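Local coordinates for C3-degrading proteinase (CppA protein) (Streptococcus pneumoniae, PDB 3E0R), which probably degrades complement component C3 and is built from two regions related to the glyoxalase superfamily, at residues Phe27-Lys35 with Ile146-Ser154; Arg99-Ala108 with His122-Val133. All coordinates share one frame; numbering follows the deposited sequence.

Interaction 1 of 2, residues Phe27-Lys35 with Ile146-Ser154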
loop_
_atom_site.group_PDB
_atom_site.type_symbol
_atom_site.label_atom_id
_atom_site.label_comp_id
_atom_site.label_asym_id
_atom_site.label_seq_id
_atom_site.Cartn_x
_atom_site.Cartn_y
_atom_site.Cartn_z
ATOM N N PHE A 27 -14.615 -1.085 -0.890
ATOM C CA PHE A 27 -13.786 -1.543 0.228
ATOM C C PHE A 27 -12.974 -0.368 0.785
ATOM O O PHE A 27 -13.072 -0.028 1.969
ATOM C CB PHE A 27 -12.875 -2.723 -0.236
ATOM C CG PHE A 27 -11.951 -3.234 0.815
ATOM C CD1 PHE A 27 -12.437 -3.985 1.883
ATOM C CD2 PHE A 27 -10.608 -2.955 0.759
ATOM C CE1 PHE A 27 -11.593 -4.445 2.869
ATOM C CE2 PHE A 27 -9.754 -3.401 1.740
ATOM C CZ PHE A 27 -10.222 -4.152 2.778
ATOM N N TYR A 28 -12.231 0.287 -0.095
ATOM C CA TYR A 28 -11.255 1.279 0.352
ATOM C C TYR A 28 -11.902 2.604 0.749
ATOM O O TYR A 28 -11.494 3.255 1.727
ATOM C CB TYR A 28 -10.218 1.473 -0.719
ATOM C CG TYR A 28 -9.209 0.370 -0.741
ATOM C CD1 TYR A 28 -8.221 0.303 0.226
ATOM C CD2 TYR A 28 -9.182 -0.572 -1.783
ATOM C CE1 TYR A 28 -7.254 -0.728 0.204
ATOM C CE2 TYR A 28 -8.206 -1.609 -1.819
ATOM C CZ TYR A 28 -7.269 -1.676 -0.806
ATOM O OH TYR A 28 -6.324 -2.648 -0.839
ATOM N N ILE A 29 -12.976 2.933 0.035
ATOM C CA ILE A 29 -13.691 4.178 0.256
ATOM C C ILE A 29 -14.783 3.947 1.270
ATOM O O ILE A 29 -14.759 4.538 2.339
ATOM C CB ILE A 29 -14.286 4.781 -1.065
ATOM C CG1 ILE A 29 -13.166 5.160 -2.026
ATOM C CG2 ILE A 29 -15.114 6.021 -0.770
ATOM C CD1 ILE A 29 -13.618 5.255 -3.445
ATOM N N GLU A 30 -15.728 3.062 0.944
ATOM C CA GLU A 30 -16.898 2.913 1.787
ATOM C C GLU A 30 -16.523 2.226 3.080
ATOM O O GLU A 30 -16.916 2.661 4.160
ATOM C CB GLU A 30 -18.061 2.163 1.124
ATOM C CG GLU A 30 -18.106 2.194 -0.405
ATOM C CD GLU A 30 -19.175 3.074 -1.016
ATOM O OE1 GLU A 30 -20.345 2.622 -1.016
ATOM O OE2 GLU A 30 -18.818 4.166 -1.543
ATOM N N THR A 31 -15.771 1.148 2.998
ATOM C CA THR A 31 -15.514 0.369 4.207
ATOM C C THR A 31 -14.430 1.091 5.020
ATOM O O THR A 31 -14.692 1.485 6.176
ATOM C CB THR A 31 -15.247 -1.132 3.873
ATOM O OG1 THR A 31 -16.357 -1.623 3.095
ATOM C CG2 THR A 31 -15.085 -2.005 5.146
ATOM N N LEU A 32 -13.278 1.371 4.398
ATOM C CA LEU A 32 -12.125 1.857 5.155
ATOM C C LEU A 32 -12.087 3.352 5.433
ATOM O O LEU A 32 -11.398 3.779 6.340
ATOM C CB LEU A 32 -10.805 1.384 4.516
ATOM C CG LEU A 32 -10.558 -0.152 4.560
ATOM C CD1 LEU A 32 -9.141 -0.491 4.016
ATOM C CD2 LEU A 32 -10.839 -0.741 5.946
ATOM N N GLY A 33 -12.823 4.147 4.675
ATOM C CA GLY A 33 -12.890 5.587 4.915
ATOM C C GLY A 33 -11.921 6.456 4.130
ATOM O O GLY A 33 -11.753 7.628 4.457
HETATM N N MSE A 34 -11.282 5.897 3.104
HETATM C CA MSE A 34 -10.423 6.687 2.186
HETATM C C MSE A 34 -11.208 7.561 1.178
HETATM O O MSE A 34 -12.336 7.290 0.818
HETATM C CB MSE A 34 -9.469 5.765 1.409
HETATM C CG MSE A 34 -8.641 4.845 2.322
HETATM SE SE MSE A 34 -7.198 3.949 1.381
HETATM C CE MSE A 34 -6.455 2.807 2.830
ATOM N N LYS A 35 -10.543 8.590 0.702
ATOM C CA LYS A 35 -11.042 9.552 -0.230
ATOM C C LYS A 35 -10.486 9.334 -1.669
ATOM O O LYS A 35 -9.296 9.128 -1.867
ATOM C CB LYS A 35 -10.605 10.919 0.290
ATOM C CG LYS A 35 -11.199 12.106 -0.433
ATOM C CD LYS A 35 -10.691 13.429 0.166
ATOM C CE LYS A 35 -11.248 14.686 -0.578
ATOM N NZ LYS A 35 -12.724 14.670 -0.740
ATOM N N ILE A 146 -17.523 8.620 8.512
ATOM C CA ILE A 146 -16.472 7.578 8.627
ATOM C C ILE A 146 -15.144 7.968 7.997
ATOM O O ILE A 146 -14.116 7.314 8.222
ATOM C CB ILE A 146 -16.863 6.201 8.015
ATOM C CG1 ILE A 146 -16.951 6.296 6.472
ATOM C CG2 ILE A 146 -18.144 5.634 8.724
ATOM C CD1 ILE A 146 -16.864 4.966 5.767
ATOM N N SER A 147 -15.149 9.014 7.185
ATOM C CA SER A 147 -13.954 9.386 6.467
ATOM C C SER A 147 -12.762 9.532 7.395
ATOM O O SER A 147 -12.872 10.179 8.429
ATOM C CB SER A 147 -14.195 10.636 5.635
ATOM O OG SER A 147 -14.856 10.262 4.429
ATOM N N LEU A 148 -11.651 8.866 7.035
ATOM C CA LEU A 148 -10.372 9.009 7.740
ATOM C C LEU A 148 -9.853 10.381 7.393
ATOM O O LEU A 148 -9.653 10.680 6.222
ATOM C CB LEU A 148 -9.338 7.945 7.331
ATOM C CG LEU A 148 -9.584 6.499 7.791
ATOM C CD1 LEU A 148 -8.511 5.563 7.266
ATOM C CD2 LEU A 148 -9.735 6.351 9.336
ATOM N N SER A 149 -9.646 11.211 8.413
ATOM C CA SER A 149 -9.133 12.567 8.202
ATOM C C SER A 149 -7.661 12.602 7.780
ATOM O O SER A 149 -7.337 13.262 6.802
ATOM C CB SER A 149 -9.372 13.461 9.416
ATOM O OG SER A 149 -8.424 13.180 10.425
ATOM N N LYS A 150 -6.807 11.889 8.535
ATOM C CA LYS A 150 -5.373 11.690 8.249
ATOM C C LYS A 150 -4.902 10.236 8.540
ATOM O O LYS A 150 -5.139 9.662 9.598
ATOM C CB LYS A 150 -4.513 12.726 8.973
ATOM C CG LYS A 150 -3.070 12.325 9.361
ATOM C CD LYS A 150 -2.093 12.209 8.207
ATOM C CE LYS A 150 -0.627 12.319 8.623
ATOM N NZ LYS A 150 -0.102 11.158 9.372
ATOM N N PHE A 151 -4.222 9.665 7.556
ATOM C CA PHE A 151 -3.526 8.384 7.698
ATOM C C PHE A 151 -2.224 8.373 6.864
ATOM O O PHE A 151 -2.017 9.196 5.966
ATOM C CB PHE A 151 -4.452 7.167 7.373
ATOM C CG PHE A 151 -4.813 7.022 5.914
ATOM C CD1 PHE A 151 -3.959 6.384 5.022
ATOM C CD2 PHE A 151 -6.005 7.514 5.419
ATOM C CE1 PHE A 151 -4.255 6.272 3.690
ATOM C CE2 PHE A 151 -6.323 7.411 4.062
ATOM C CZ PHE A 151 -5.447 6.801 3.208
ATOM N N GLU A 152 -1.372 7.383 7.174
ATOM C CA GLU A 152 -0.043 7.215 6.601
ATOM C C GLU A 152 0.014 5.749 6.226
ATOM O O GLU A 152 -0.328 4.894 7.030
ATOM C CB GLU A 152 1.028 7.552 7.659
ATOM C CG GLU A 152 2.226 8.292 7.184
ATOM C CD GLU A 152 2.398 9.730 7.831
ATOM O OE1 GLU A 152 2.936 9.799 8.984
ATOM O OE2 GLU A 152 2.038 10.781 7.178
ATOM N N ILE A 153 0.461 5.464 5.008
ATOM C CA ILE A 153 0.621 4.111 4.502
ATOM C C ILE A 153 2.034 3.655 4.753
ATOM O O ILE A 153 2.991 4.366 4.517
ATOM C CB ILE A 153 0.355 4.004 2.967
ATOM C CG1 ILE A 153 -1.069 4.403 2.634
ATOM C CG2 ILE A 153 0.664 2.571 2.371
ATOM C CD1 ILE A 153 -2.081 3.702 3.259
ATOM N N SER A 154 2.174 2.445 5.246
ATOM C CA SER A 154 3.461 1.764 5.111
ATOM C C SER A 154 3.140 0.347 4.686
ATOM O O SER A 154 1.962 0.012 4.450
ATOM C CB SER A 154 4.254 1.862 6.414
ATOM O OG SER A 154 3.584 1.283 7.495
HETATM O O HOH W 1 -10.515 10.127 3.734
#
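Gly33 and Leu148 are joined by the one direct hydrogen bond of this contact, from Leu148 N to Gly33 O at 2.9 Å, with the N-H pointing almost straight at its acceptor (161°) while the donor sits 27° off the carbonyl plane. A water also donates to Gly33 O and to Leu148 O, so the same glycine carbonyl is gripped twice, and a CA-H of Ser147 adds a third, weaker approach. Gly33 is the first residue past the helix to take positive phi, and its CA lies 3.9 Å from Ile146 O.

The inner part is buried and close-packed. Leu148 CD1 lies 3.5 Å from the carbonyl oxygen Leu32 O, and beyond it selenomethionine Met34 makes the apolar contacts, crossing Phe151 at about a right angle. CG and SE of Met34 both lie 3.8 Å from Phe151 CZ, a Met-aromatic contact in which SE stands oblique to the ring, 52° off its normal. The extended Met34 chain carries CE on toward Ile153, and Val79 of strand 74-81 packs against Phe151. The outer part is looser: Glu30 is exposed, and the partly exposed Ile146 and Ser147 pass beside the helix end. The arrangement fits a helix C-terminus ended by a glycine in left-handed backbone conformation, which here ties helix 21-31 of the CppA N-terminal region to the loop leading into strand 151-159.

Interaction 2 of 2, residues Arg99-Ala108 with His122-Val133; sequences RLYKGQNGYA and HAEDDIASLVEV
Glu124 OE1 accepts from Asn105 N at 2.7 Å, a nearly straight bond (173°) that uses the syn lone pair. Its carboxylate thus closes over the turn of a β-hairpin, that of strands 99-102 and 107-112, with OE2 receiving a weak bond from Gly106 N; a water, which accepts from Ala123 N, lies close enough to donate to OE2. The Glu124 chain, turned about CB-CG (chi2 -49°), brings both oxygens against the turn backbone, where Gly103 CA lies 3.4 Å from OE2.

Further along, strand 131-132 adds an antiparallel edge to the same sheet. Lys102 and Val131 form the hydrogen-bonded pair, with Lys102 N to Val131 O at 2.9 Å, and Tyr101 faces Glu132 as the non-hydrogen-bonded one. Tyr101 sends its hydroxyl elsewhere, to Glu110. On the face of Tyr101, Leu130 CD2 meets Ala108 CB at 3.5 Å; on the opposite face Leu100 packs on Leu91 of helix 84-91. At the strand's far end Arg99 and Glu132 make a salt bridge: Glu132 OE2 lies near the guanidinium plane, yet the two planar groups are turned 73° apart, and Arg99 NH1 meets OE2 on its syn side at 3.1 Å.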
loop_
_atom_site.group_PDB
_atom_site.type_symbol
_atom_site.label_atom_id
_atom_site.label_comp_id
_atom_site.label_asym_id
_atom_site.label_seq_id
_atom_site.Cartn_x
_atom_site.Cartn_y
_atom_site.Cartn_z
ATOM N N ARG A 99 -9.930 -9.692 11.949
ATOM C CA ARG A 99 -9.376 -9.847 13.306
ATOM C C ARG A 99 -9.278 -8.499 13.991
ATOM O O ARG A 99 -8.983 -7.487 13.329
ATOM C CB ARG A 99 -7.993 -10.432 13.193
ATOM C CG ARG A 99 -7.528 -11.156 14.405
ATOM C CD ARG A 99 -6.162 -11.794 14.094
ATOM N NE ARG A 99 -6.234 -12.786 13.028
ATOM C CZ ARG A 99 -6.535 -14.057 13.209
ATOM N NH1 ARG A 99 -6.803 -14.514 14.422
ATOM N NH2 ARG A 99 -6.572 -14.869 12.175
ATOM N N LEU A 100 -9.518 -8.482 15.292
ATOM C CA LEU A 100 -9.577 -7.267 16.087
ATOM C C LEU A 100 -8.437 -7.278 17.071
ATOM O O LEU A 100 -8.099 -8.320 17.621
ATOM C CB LEU A 100 -10.924 -7.180 16.830
ATOM C CG LEU A 100 -11.364 -5.931 17.628
ATOM C CD1 LEU A 100 -11.395 -4.591 16.813
ATOM C CD2 LEU A 100 -12.745 -6.216 18.250
ATOM N N TYR A 101 -7.814 -6.126 17.234
ATOM C CA TYR A 101 -6.721 -5.931 18.177
ATOM C C TYR A 101 -7.040 -4.719 19.036
ATOM O O TYR A 101 -7.988 -3.989 18.775
ATOM C CB TYR A 101 -5.391 -5.665 17.465
ATOM C CG TYR A 101 -4.945 -6.736 16.503
ATOM C CD1 TYR A 101 -4.016 -7.713 16.889
ATOM C CD2 TYR A 101 -5.424 -6.760 15.198
ATOM C CE1 TYR A 101 -3.612 -8.696 16.001
ATOM C CE2 TYR A 101 -5.045 -7.718 14.314
ATOM C CZ TYR A 101 -4.120 -8.693 14.698
ATOM O OH TYR A 101 -3.710 -9.651 13.777
ATOM N N LYS A 102 -6.233 -4.510 20.060
ATOM C CA LYS A 102 -6.201 -3.231 20.765
ATOM C C LYS A 102 -4.801 -3.026 21.301
ATOM O O LYS A 102 -4.166 -3.974 21.772
ATOM C CB LYS A 102 -7.214 -3.173 21.902
ATOM C CG LYS A 102 -7.017 -1.918 22.811
ATOM C CD LYS A 102 -8.270 -1.457 23.562
ATOM C CE LYS A 102 -8.010 -0.126 24.335
ATOM N NZ LYS A 102 -7.396 0.957 23.490
ATOM N N GLY A 103 -4.309 -1.798 21.209
ATOM C CA GLY A 103 -3.024 -1.448 21.801
ATOM C C GLY A 103 -3.093 -0.274 22.761
ATOM O O GLY A 103 -4.159 0.050 23.307
ATOM N N GLN A 104 -1.938 0.364 22.947
ATOM C CA GLN A 104 -1.831 1.627 23.696
ATOM C C GLN A 104 -2.934 2.636 23.364
ATOM O O GLN A 104 -3.733 2.983 24.233
ATOM C CB GLN A 104 -0.449 2.296 23.466
ATOM C CG GLN A 104 -0.170 3.504 24.384
ATOM C CD GLN A 104 1.163 4.238 24.111
ATOM O OE1 GLN A 104 1.628 4.341 22.967
ATOM N NE2 GLN A 104 1.763 4.784 25.187
ATOM N N ASN A 105 -2.969 3.119 22.124
ATOM C CA ASN A 105 -3.851 4.256 21.779
ATOM C C ASN A 105 -5.321 3.918 21.452
ATOM O O ASN A 105 -6.212 4.752 21.679
ATOM C CB ASN A 105 -3.259 5.094 20.645
ATOM C CG ASN A 105 -1.857 5.596 20.943
ATOM O OD1 ASN A 105 -1.115 5.905 20.016
ATOM N ND2 ASN A 105 -1.488 5.676 22.231
ATOM N N GLY A 106 -5.582 2.718 20.947
ATOM C CA GLY A 106 -6.963 2.309 20.680
ATOM C C GLY A 106 -7.113 0.938 20.044
ATOM O O GLY A 106 -6.210 0.109 20.080
ATOM N N TYR A 107 -8.273 0.709 19.455
ATOM C CA TYR A 107 -8.501 -0.505 18.716
ATOM C C TYR A 107 -7.741 -0.488 17.355
ATOM O O TYR A 107 -7.218 0.552 16.871
ATOM C CB TYR A 107 -10.007 -0.784 18.581
ATOM C CG TYR A 107 -10.667 -1.043 19.937
ATOM C CD1 TYR A 107 -10.680 -2.333 20.527
ATOM C CD2 TYR A 107 -11.241 0.022 20.671
ATOM C CE1 TYR A 107 -11.302 -2.550 21.805
ATOM C CE2 TYR A 107 -11.857 -0.181 21.935
ATOM C CZ TYR A 107 -11.879 -1.461 22.499
ATOM O OH TYR A 107 -12.478 -1.629 23.745
ATOM N N ALA A 108 -7.610 -1.676 16.802
ATOM C CA ALA A 108 -6.984 -1.837 15.498
ATOM C C ALA A 108 -7.643 -3.054 14.897
ATOM O O ALA A 108 -8.253 -3.858 15.619
ATOM C CB ALA A 108 -5.511 -2.042 15.650
ATOM N N HIS A 122 -4.619 0.789 12.174
ATOM C CA HIS A 122 -4.258 0.943 13.552
ATOM C C HIS A 122 -3.940 2.402 13.814
ATOM O O HIS A 122 -3.951 3.209 12.928
ATOM C CB HIS A 122 -3.058 0.038 13.889
ATOM C CG HIS A 122 -1.754 0.579 13.402
ATOM N ND1 HIS A 122 -0.944 1.384 14.179
ATOM C CD2 HIS A 122 -1.123 0.453 12.214
ATOM C CE1 HIS A 122 0.122 1.746 13.480
ATOM N NE2 HIS A 122 0.034 1.203 12.281
ATOM N N ALA A 123 -3.631 2.722 15.060
ATOM C CA ALA A 123 -3.387 4.096 15.464
ATOM C C ALA A 123 -2.184 4.212 16.405
ATOM O O ALA A 123 -2.095 5.193 17.156
ATOM C CB ALA A 123 -4.635 4.633 16.130
ATOM N N GLU A 124 -1.257 3.239 16.349
ATOM C CA GLU A 124 -0.212 3.053 17.369
ATOM C C GLU A 124 1.090 3.657 16.890
ATOM O O GLU A 124 1.353 3.692 15.677
ATOM C CB GLU A 124 0.052 1.570 17.657
ATOM C CG GLU A 124 -1.108 0.738 18.231
ATOM C CD GLU A 124 -1.846 1.373 19.444
ATOM O OE1 GLU A 124 -1.239 2.124 20.285
ATOM O OE2 GLU A 124 -3.071 1.103 19.520
ATOM N N ASP A 125 1.907 4.128 17.840
ATOM C CA ASP A 125 3.280 4.565 17.523
ATOM C C ASP A 125 4.198 3.327 17.414
ATOM O O ASP A 125 5.342 3.404 16.972
ATOM C CB ASP A 125 3.828 5.559 18.552
ATOM C CG ASP A 125 2.788 6.564 19.018
ATOM O OD1 ASP A 125 2.978 7.783 18.790
ATOM O OD2 ASP A 125 1.788 6.132 19.632
ATOM N N ASP A 126 3.670 2.179 17.805
ATOM C CA ASP A 126 4.361 0.931 17.647
ATOM C C ASP A 126 3.301 -0.153 17.563
ATOM O O ASP A 126 2.675 -0.506 18.566
ATOM C CB ASP A 126 5.294 0.734 18.841
ATOM C CG ASP A 126 5.789 -0.714 19.001
ATOM O OD1 ASP A 126 5.756 -1.513 18.024
ATOM O OD2 ASP A 126 6.224 -1.031 20.136
ATOM N N ILE A 127 3.104 -0.683 16.365
ATOM C CA ILE A 127 2.108 -1.746 16.154
ATOM C C ILE A 127 2.432 -3.050 16.952
ATOM O O ILE A 127 1.616 -3.967 17.022
ATOM C CB ILE A 127 1.859 -2.031 14.604
ATOM C CG1 ILE A 127 2.874 -3.039 14.016
ATOM C CG2 ILE A 127 1.961 -0.777 13.800
ATOM C CD1 ILE A 127 2.950 -3.010 12.484
ATOM N N ALA A 128 3.608 -3.119 17.569
ATOM C CA ALA A 128 3.984 -4.264 18.417
ATOM C C ALA A 128 3.280 -4.269 19.816
ATOM O O ALA A 128 3.317 -5.255 20.535
ATOM C CB ALA A 128 5.478 -4.302 18.557
ATOM N N SER A 129 2.627 -3.162 20.175
ATOM C CA SER A 129 1.742 -3.098 21.350
ATOM C C SER A 129 0.347 -3.711 21.086
ATOM O O SER A 129 -0.436 -3.894 22.013
ATOM C CB SER A 129 1.578 -1.633 21.819
ATOM O OG SER A 129 0.848 -0.862 20.863
ATOM N N LEU A 130 0.014 -4.015 19.838
ATOM C CA LEU A 130 -1.308 -4.594 19.556
ATOM C C LEU A 130 -1.472 -5.995 20.171
ATOM O O LEU A 130 -0.629 -6.861 19.967
ATOM C CB LEU A 130 -1.615 -4.652 18.043
ATOM C CG LEU A 130 -1.676 -3.359 17.242
ATOM C CD1 LEU A 130 -1.904 -3.655 15.712
ATOM C CD2 LEU A 130 -2.732 -2.363 17.822
ATOM N N VAL A 131 -2.570 -6.168 20.922
ATOM C CA VAL A 131 -3.030 -7.447 21.491
ATOM C C VAL A 131 -4.399 -7.847 20.888
ATOM O O VAL A 131 -5.361 -7.088 20.908
ATOM C CB VAL A 131 -3.217 -7.363 23.038
ATOM C CG1 VAL A 131 -1.889 -7.147 23.783
ATOM C CG2 VAL A 131 -4.193 -6.258 23.380
ATOM N N GLU A 132 -4.509 -9.065 20.393
ATOM C CA GLU A 132 -5.763 -9.517 19.796
ATOM C C GLU A 132 -6.921 -9.608 20.799
ATOM O O GLU A 132 -6.798 -10.321 21.780
ATOM C CB GLU A 132 -5.560 -10.887 19.167
ATOM C CG GLU A 132 -6.721 -11.277 18.283
ATOM C CD GLU A 132 -6.448 -12.508 17.441
ATOM O OE1 GLU A 132 -5.255 -12.815 17.146
ATOM O OE2 GLU A 132 -7.451 -13.169 17.083
ATOM N N VAL A 133 -8.032 -8.899 20.568
ATOM C CA VAL A 133 -9.231 -9.132 21.389
ATOM C C VAL A 133 -10.110 -10.244 20.757
ATOM O O VAL A 133 -10.470 -10.169 19.565
ATOM C CB VAL A 133 -10.084 -7.833 21.696
ATOM C CG1 VAL A 133 -9.225 -6.561 21.653
ATOM C CG2 VAL A 133 -11.290 -7.751 20.783
HETATM O O HOH W 2 0.969 7.048 22.627
HETATM O O HOH W 3 -4.797 0.984 17.026
#

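Interaction 1 and interaction 2 illustrate how separate contacts of one chain meet on one sheet. Along the sequence interaction 2 is nested inside the loop closed by interaction 1, and strand 151-159 is the next strand after 131-132. Both strands belong to the same seven-stranded mixed sheet, in which 131-132 is an outermost strand. The two contacts do not touch: their centres are about 17 Å apart and their nearest atoms about 6 Å. Strand 74-81 lies between strands 118-122 and 151-159; His122 of interaction 2 touches its Ile78, and Ile153 of interaction 1 its Leu77. Leu32 of interaction 1 also packs on Phe109 of strand 107-112, whose first residues belong to interaction 2.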